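Side-chain contacts in hypothetical protein S4005 (PDB 1Z67), which is of unknown function but belongs to the YidB-like family and has a new, mostly helical fold with a homeodomain motif: residues S79-K84 and S94-Q99; Q36-K41 and S71-N76. One frame throughout, in Å; residues are numbered along the deposited sequence.

Contact 1 (S79-K84 and S94-Q99). With NA (sodium ion), chain B.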
ATOM      1  N   SER A  79      -4.028  10.864  -3.455  1.00 17.12           N
ATOM      2  CA  SER A  79      -5.272  11.224  -4.130  1.00 17.64           C
ATOM      3  C   SER A  79      -5.536  10.299  -5.330  1.00 17.93           C
ATOM      4  O   SER A  79      -6.684   9.954  -5.616  1.00 18.31           O
ATOM      5  CB  SER A  79      -5.237  12.696  -4.580  0.60 17.86           C
ATOM      6  OG  SER A  79      -6.386  13.012  -5.344  0.60 20.66           O
ATOM      7  N   ASP A  80      -4.472   9.882  -6.021  1.00 17.38           N
ATOM      8  CA  ASP A  80      -4.597   8.917  -7.116  1.00 18.03           C
ATOM      9  C   ASP A  80      -5.281   7.618  -6.619  1.00 17.31           C
ATOM     10  O   ASP A  80      -6.190   7.079  -7.262  1.00 18.81           O
ATOM     11  CB  ASP A  80      -3.209   8.580  -7.720  1.00 16.88           C
ATOM     12  CG  ASP A  80      -2.586   9.755  -8.546  1.00 19.01           C
ATOM     13  OD1 ASP A  80      -3.320  10.710  -8.897  1.00 21.28           O
ATOM     14  OD2 ASP A  80      -1.366   9.711  -8.810  1.00 20.99           O
ATOM     15  N   LEU A  81      -4.848   7.116  -5.468  1.00 17.06           N
ATOM     16  CA  LEU A  81      -5.487   5.907  -4.918  1.00 17.01           C
ATOM     17  C   LEU A  81      -6.952   6.202  -4.515  1.00 17.04           C
ATOM     18  O   LEU A  81      -7.858   5.406  -4.802  1.00 17.09           O
ATOM     19  CB  LEU A  81      -4.698   5.394  -3.742  1.00 16.60           C
ATOM     20  CG  LEU A  81      -5.346   4.192  -3.046  1.00 14.27           C
ATOM     21  CD1 LEU A  81      -5.450   2.984  -4.012  1.00 15.64           C
ATOM     22  CD2 LEU A  81      -4.510   3.832  -1.840  1.00 15.65           C
ATOM     23  N   GLY A  82      -7.165   7.358  -3.870  1.00 16.76           N
ATOM     24  CA  GLY A  82      -8.502   7.790  -3.436  1.00 17.66           C
ATOM     25  C   GLY A  82      -9.408   7.806  -4.649  1.00 19.04           C
ATOM     26  O   GLY A  82     -10.514   7.264  -4.592  1.00 18.79           O
ATOM     27  N   GLN A  83      -8.918   8.359  -5.761  1.00 19.45           N
ATOM     28  CA  GLN A  83      -9.750   8.475  -6.950  1.00 21.82           C
ATOM     29  C   GLN A  83     -10.158   7.133  -7.503  1.00 22.30           C
ATOM     30  O   GLN A  83     -11.309   6.939  -7.898  1.00 23.85           O
ATOM     31  CB  GLN A  83      -9.018   9.285  -8.023  0.50 21.99           C
ATOM     32  CG  GLN A  83      -8.862  10.750  -7.669  0.50 24.10           C
ATOM     33  CD  GLN A  83      -7.909  11.474  -8.609  0.50 26.33           C
ATOM     34  OE1 GLN A  83      -7.114  12.311  -8.183  0.50 26.65           O
ATOM     35  NE2 GLN A  83      -7.973  11.138  -9.896  0.50 28.38           N
ATOM     36  N   LYS A  84      -9.218   6.190  -7.483  1.00 22.10           N
ATOM     37  CA  LYS A  84      -9.499   4.850  -7.919  1.00 22.36           C
ATOM     38  C   LYS A  84     -10.611   4.225  -7.097  1.00 22.94           C
ATOM     39  O   LYS A  84     -11.447   3.494  -7.639  1.00 24.43           O
ATOM     40  CB  LYS A  84      -8.240   3.992  -7.802  0.50 22.61           C
ATOM     41  CG  LYS A  84      -8.015   3.110  -8.982  0.50 23.57           C
ATOM     42  CD  LYS A  84      -6.647   2.439  -8.951  0.50 24.47           C
ATOM     43  CE  LYS A  84      -6.344   1.837 -10.320  0.50 25.94           C
ATOM     44  NZ  LYS A  84      -6.146   2.902 -11.343  0.50 27.24           N
ATOM     45  N   SER A  94      -5.565   6.730   5.222  1.00 14.70           N
ATOM     46  CA  SER A  94      -5.824   5.861   6.363  1.00 16.14           C
ATOM     47  C   SER A  94      -5.783   4.387   5.930  1.00 15.79           C
ATOM     48  O   SER A  94      -5.232   3.544   6.635  1.00 15.65           O
ATOM     49  CB  SER A  94      -7.176   6.184   6.984  1.00 15.90           C
ATOM     50  OG  SER A  94      -7.143   7.429   7.693  1.00 21.94           O
ATOM     51  N   LEU A  95      -6.315   4.085   4.752  1.00 15.10           N
ATOM     52  CA  LEU A  95      -6.263   2.731   4.174  1.00 15.63           C
ATOM     53  C   LEU A  95      -4.807   2.294   4.024  1.00 14.53           C
ATOM     54  O   LEU A  95      -4.427   1.180   4.416  1.00 15.08           O
ATOM     55  CB  LEU A  95      -6.933   2.731   2.808  1.00 15.51           C
ATOM     56  CG  LEU A  95      -6.798   1.459   1.959  1.00 16.87           C
ATOM     57  CD1 LEU A  95      -7.513   0.317   2.624  1.00 18.20           C
ATOM     58  CD2 LEU A  95      -7.350   1.734   0.586  1.00 18.57           C
ATOM     59  N   LEU A  96      -3.990   3.185   3.463  1.00 14.40           N
ATOM     60  CA  LEU A  96      -2.578   2.874   3.318  1.00 14.44           C
ATOM     61  C   LEU A  96      -1.868   2.722   4.639  1.00 14.41           C
ATOM     62  O   LEU A  96      -0.974   1.889   4.762  1.00 14.01           O
ATOM     63  CB  LEU A  96      -1.884   3.930   2.465  1.00 14.04           C
ATOM     64  CG  LEU A  96      -2.209   3.916   0.976  1.00 15.62           C
ATOM     65  CD1 LEU A  96      -1.652   5.208   0.334  1.00 19.13           C
ATOM     66  CD2 LEU A  96      -1.635   2.707   0.268  1.00 15.37           C
ATOM     67  N   ALA A  97      -2.239   3.506   5.643  1.00 14.41           N
ATOM     68  CA  ALA A  97      -1.564   3.418   6.929  1.00 14.20           C
ATOM     69  C   ALA A  97      -1.811   2.055   7.556  1.00 13.81           C
ATOM     70  O   ALA A  97      -0.897   1.500   8.168  1.00 15.76           O
ATOM     71  CB  ALA A  97      -2.029   4.539   7.884  1.00 15.75           C
ATOM     72  N   GLU A  98      -3.000   1.485   7.299  1.00 14.91           N
ATOM     73  CA  GLU A  98      -3.287   0.110   7.780  1.00 15.46           C
ATOM     74  C   GLU A  98      -2.585  -0.950   6.886  1.00 14.78           C
ATOM     75  O   GLU A  98      -1.958  -1.899   7.375  1.00 15.87           O
ATOM     76  CB  GLU A  98      -4.805  -0.117   7.787  0.50 16.47           C
ATOM     77  CG  GLU A  98      -5.241  -1.547   8.089  0.50 19.77           C
ATOM     78  CD  GLU A  98      -6.752  -1.713   8.178  0.50 24.35           C
ATOM     79  OE1 GLU A  98      -7.474  -0.700   8.090  0.50 26.86           O
ATOM     80  OE2 GLU A  98      -7.218  -2.868   8.329  0.50 28.05           O
ATOM     81  N   GLN A  99      -2.733  -0.807   5.572  1.00 13.49           N
ATOM     82  CA  GLN A  99      -2.371  -1.916   4.682  1.00 12.56           C
ATOM     83  C   GLN A  99      -0.937  -1.894   4.166  1.00 11.81           C
ATOM     84  O   GLN A  99      -0.314  -2.977   3.963  1.00 12.88           O
ATOM     85  CB  GLN A  99      -3.332  -1.942   3.498  1.00 12.75           C
ATOM     86  CG  GLN A  99      -4.800  -2.057   3.884  1.00 15.66           C
ATOM     87  CD  GLN A  99      -5.131  -3.317   4.638  1.00 17.20           C
ATOM     88  OE1 GLN A  99      -4.373  -4.290   4.616  1.00 19.43           O
ATOM     89  NE2 GLN A  99      -6.304  -3.336   5.282  1.00 19.40           N
TER
HETATM   90 NA    NA B 201      -4.313  12.841  -8.206  1.00 48.32          NA
HETATM   91  O   HOH W   1      -4.316  15.517  -8.374  1.00 43.83           O
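Leu81 and Leu96 meet through branched methyl groups, while the flat groups of residues 79-84, the Asp80 carboxylate and the Gln83 amide, lie on the other side of that helix around a sodium ion. Neither flat group presents a face or an edge to residues 94-99. Asp80 gives the ion one oxygen, OD1, at 2.5 Å, with the metal tilted out of the carboxylate plane; its OD2 is taken by Gln32. Gln83 OE1 approaches the ion at 2.9 Å. Ser79 and Gln83 are each modelled in two conformers; in the pair described, Ser79 OG donates to Gln83 OE1 over 3.0 Å, in the amide plane on a lone pair, at 130° to the C=O, a bond that is tentative to that extent. A water adds a further ligand.

On the inner side the leucines reach toward each other tip to tip. With Leu81 CG anti to the backbone N (chi1 176°), methyl CD2 is carried to the fork of Leu96, 3.6 Å from CG and nearly as near to both methyls that flank it. Leu95 CD2 lies farther off, 4.3 Å from Leu81 CD2. Trp28 of helix 21-31 touches Leu81 and Leu96 alike, so the pair forms part of a three-helix interior.

Helix 75-85 is thus amphipathic in a literal sense: an anionic and an amide oxygen hold a cation outside, and inside, residues 79-84 and 94-99 meet by apolar packing. The short turn between these helices is consistent with a helix-turn-helix relative, and the sodium should partly offset the charge of Asp80.

Contact 2 (Q36-K41 and S71-N76)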
ATOM      1  N   GLN A  36       9.189  -0.203  -5.558  1.00 17.72           N
ATOM      2  CA  GLN A  36      10.430   0.542  -5.349  1.00 19.09           C
ATOM      3  C   GLN A  36      10.302   2.098  -5.328  1.00 19.31           C
ATOM      4  O   GLN A  36      10.991   2.772  -4.532  1.00 19.60           O
ATOM      5  CB  GLN A  36      11.496   0.062  -6.330  1.00 21.00           C
ATOM      6  CG  GLN A  36      12.874   0.532  -5.976  1.00 23.95           C
ATOM      7  CD  GLN A  36      13.314   0.242  -4.528  1.00 27.92           C
ATOM      8  OE1 GLN A  36      13.038  -0.838  -3.966  1.00 28.02           O
ATOM      9  NE2 GLN A  36      14.050   1.194  -3.946  1.00 30.79           N
ATOM     10  N   VAL A  37       9.448   2.666  -6.181  1.00 19.48           N
ATOM     11  CA  VAL A  37       9.173   4.109  -6.127  1.00 19.82           C
ATOM     12  C   VAL A  37       8.615   4.509  -4.761  1.00 18.71           C
ATOM     13  O   VAL A  37       9.002   5.528  -4.185  1.00 19.48           O
ATOM     14  CB  VAL A  37       8.174   4.577  -7.238  1.00 20.64           C
ATOM     15  CG1 VAL A  37       7.766   6.036  -7.043  1.00 19.22           C
ATOM     16  CG2 VAL A  37       8.763   4.374  -8.619  1.00 22.92           C
ATOM     17  N   LEU A  38       7.680   3.700  -4.242  1.00 18.27           N
ATOM     18  CA  LEU A  38       7.059   4.011  -2.985  1.00 18.25           C
ATOM     19  C   LEU A  38       8.094   3.899  -1.878  1.00 16.34           C
ATOM     20  O   LEU A  38       8.118   4.761  -1.013  1.00 16.61           O
ATOM     21  CB  LEU A  38       5.847   3.107  -2.712  1.00 18.45           C
ATOM     22  CG  LEU A  38       4.695   3.251  -3.723  1.00 20.22           C
ATOM     23  CD1 LEU A  38       3.524   2.383  -3.274  1.00 24.47           C
ATOM     24  CD2 LEU A  38       4.233   4.709  -3.913  1.00 22.02           C
ATOM     25  N   LEU A  39       8.932   2.852  -1.922  1.00 16.63           N
ATOM     26  CA  LEU A  39       9.984   2.661  -0.909  1.00 17.52           C
ATOM     27  C   LEU A  39      10.918   3.882  -0.868  1.00 17.82           C
ATOM     28  O   LEU A  39      11.196   4.427   0.199  1.00 18.23           O
ATOM     29  CB  LEU A  39      10.747   1.340  -1.150  1.00 17.23           C
ATOM     30  CG  LEU A  39       9.950   0.029  -0.978  1.00 18.12           C
ATOM     31  CD1 LEU A  39      10.760  -1.217  -1.414  1.00 21.78           C
ATOM     32  CD2 LEU A  39       9.531  -0.114   0.451  1.00 20.64           C
ATOM     33  N   GLU A  40      11.310   4.344  -2.044  1.00 18.65           N
ATOM     34  CA  GLU A  40      12.209   5.513  -2.138  1.00 19.51           C
ATOM     35  C   GLU A  40      11.554   6.763  -1.580  1.00 19.89           C
ATOM     36  O   GLU A  40      12.218   7.543  -0.871  1.00 19.64           O
ATOM     37  CB  GLU A  40      12.684   5.791  -3.566  0.50 21.04           C
ATOM     38  CG  GLU A  40      14.146   6.332  -3.676  0.50 24.37           C
ATOM     39  CD  GLU A  40      14.483   7.562  -2.824  0.50 27.78           C
ATOM     40  OE1 GLU A  40      15.092   7.407  -1.743  0.50 30.93           O
ATOM     41  OE2 GLU A  40      14.176   8.693  -3.238  0.50 30.16           O
ATOM     42  N   LYS A  41      10.245   6.928  -1.825  1.00 18.67           N
ATOM     43  CA  LYS A  41       9.533   8.072  -1.250  1.00 19.71           C
ATOM     44  C   LYS A  41       9.427   8.012   0.259  1.00 19.53           C
ATOM     45  O   LYS A  41       9.590   9.036   0.941  1.00 19.36           O
ATOM     46  CB  LYS A  41       8.143   8.238  -1.834  1.00 20.03           C
ATOM     47  CG  LYS A  41       8.164   8.702  -3.234  1.00 20.39           C
ATOM     48  CD  LYS A  41       6.754   8.962  -3.683  1.00 25.09           C
ATOM     49  CE  LYS A  41       6.769   9.977  -4.787  1.00 26.08           C
ATOM     50  NZ  LYS A  41       5.387  10.298  -5.084  1.00 24.70           N
ATOM     51  N   SER A  71       2.370  12.801   3.750  1.00 21.56           N
ATOM     52  CA  SER A  71       3.572  13.661   3.779  1.00 23.30           C
ATOM     53  C   SER A  71       4.703  13.046   2.968  1.00 22.62           C
ATOM     54  O   SER A  71       5.345  13.724   2.186  1.00 24.93           O
ATOM     55  CB  SER A  71       4.019  13.927   5.218  1.00 23.51           C
ATOM     56  OG  SER A  71       3.159  14.866   5.843  1.00 27.05           O
ATOM     57  N   ALA A  72       4.934  11.758   3.142  1.00 21.88           N
ATOM     58  CA  ALA A  72       6.057  11.115   2.482  1.00 21.50           C
ATOM     59  C   ALA A  72       5.792  10.788   1.016  1.00 21.05           C
ATOM     60  O   ALA A  72       6.682  10.930   0.178  1.00 20.13           O
ATOM     61  CB  ALA A  72       6.470   9.865   3.250  1.00 20.59           C
ATOM     62  N   LEU A  73       4.583  10.321   0.722  1.00 20.36           N
ATOM     63  CA  LEU A  73       4.226   9.826  -0.604  1.00 20.58           C
ATOM     64  C   LEU A  73       3.766  10.915  -1.520  1.00 21.16           C
ATOM     65  O   LEU A  73       3.816  10.790  -2.752  1.00 22.38           O
ATOM     66  CB  LEU A  73       3.153   8.726  -0.516  1.00 21.17           C
ATOM     67  CG  LEU A  73       3.534   7.431   0.197  1.00 20.83           C
ATOM     68  CD1 LEU A  73       2.383   6.453   0.129  1.00 19.58           C
ATOM     69  CD2 LEU A  73       4.805   6.826  -0.449  1.00 21.56           C
ATOM     70  N   GLY A  74       3.299  11.982  -0.893  1.00 20.11           N
ATOM     71  CA  GLY A  74       2.761  13.135  -1.581  1.00 20.31           C
ATOM     72  C   GLY A  74       1.250  13.047  -1.695  1.00 19.38           C
ATOM     73  O   GLY A  74       0.674  11.954  -1.849  1.00 19.64           O
ATOM     74  N   THR A  75       0.612  14.207  -1.646  1.00 18.65           N
ATOM     75  CA  THR A  75      -0.849  14.331  -1.826  1.00 19.17           C
ATOM     76  C   THR A  75      -1.364  13.816  -3.154  1.00 19.36           C
ATOM     77  O   THR A  75      -2.354  13.118  -3.194  1.00 19.01           O
ATOM     78  CB  THR A  75      -1.285  15.795  -1.635  1.00 19.51           C
ATOM     79  OG1 THR A  75      -0.984  16.190  -0.294  1.00 22.14           O
ATOM     80  CG2 THR A  75      -2.780  15.923  -1.879  1.00 20.94           C
ATOM     81  N   ASN A  76      -0.670  14.113  -4.256  1.00 19.67           N
ATOM     82  CA  ASN A  76      -1.135  13.618  -5.546  1.00 19.35           C
ATOM     83  C   ASN A  76      -1.170  12.091  -5.618  1.00 19.60           C
ATOM     84  O   ASN A  76      -2.145  11.515  -6.095  1.00 19.96           O
ATOM     85  CB  ASN A  76      -0.260  14.149  -6.663  0.60 20.18           C
ATOM     86  CG  ASN A  76      -0.439  15.609  -6.864  0.60 20.09           C
ATOM     87  OD1 ASN A  76      -1.263  16.246  -6.196  0.60 22.44           O
ATOM     88  ND2 ASN A  76       0.324  16.164  -7.791  0.60 21.20           N
TER
HETATM   89  O   HOH W   2       9.351  11.780  -0.017  1.00 31.12           O
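Leu73 turns its CD2 methyl to the root of Lys41, whose stem runs on to the Leu73 carbonyl where helix 66-73 ends, and Leu38 joins them from one turn earlier in helix 35-44. The two leucines cross obliquely, with 4.1 Å between Leu38 CD2 and Leu73 CD2. That Leu73 methyl also rests against the backbone of the opposing helix, 3.9 Å from Leu38 O, and against the CB of Lys41 at a like distance. One methyl therefore fills the angle between a leucine branch, a carbonyl and the root of a lysine.

Lys41 starts with CG beside its own backbone N (chi1 -71°) and is extended from there on, which lays the aliphatic stem across the end of helix 66-73 and delivers the amine to its final carbonyl. NZ donates to Leu73 O over 2.9 Å; the C=O...N angle is 148°, and the nitrogen stands 26° off the carbonyl plane. Lys41 CD also lies close to that carbonyl, 3.6 Å from Leu73 O. Beyond Leu73 the chain turns at Gly74, whose positive phi would press a beta carbon against the preceding carbonyl, and helix 75-85 begins directly afterwards.

A water bridges the two backbones, donating to Lys41 O and to Ala72 O, two carbonyl oxygens only 3.6 Å apart that could not bond to each other. Trp28 of helix 21-31 lies against both leucines, while Ala72 also touches Leu47.

The chemistry is that of a lysine serving a helix C-terminus: its charge probably interacts favourably with the negative end of the helix dipole, the water gives a proton to each of two like acceptors, and the leucines seal the joint on the buried side.

Contact 1 lies deeper, its centre about 7 Å from the centre of the chain against about 11 Å for that of contact 2, yet the shallower contact buries more surface between its segments, 212 Å² against 112 Å². Contact 1 uses helix 75-85 itself; residues 71-76 of contact 2 run into that helix, but those that touch end helix 66-73. Trp28 of helix 21-31 touches leucines of each. Methyls of Leu96 and Leu73 also meet, so the two apolar patches adjoin. Their chemistry follows depth: the interior joint is purely apolar, its polar groups turned to a sodium ion outside, whereas the partly buried one adds a lysine and a water that satisfy backbone carbonyls.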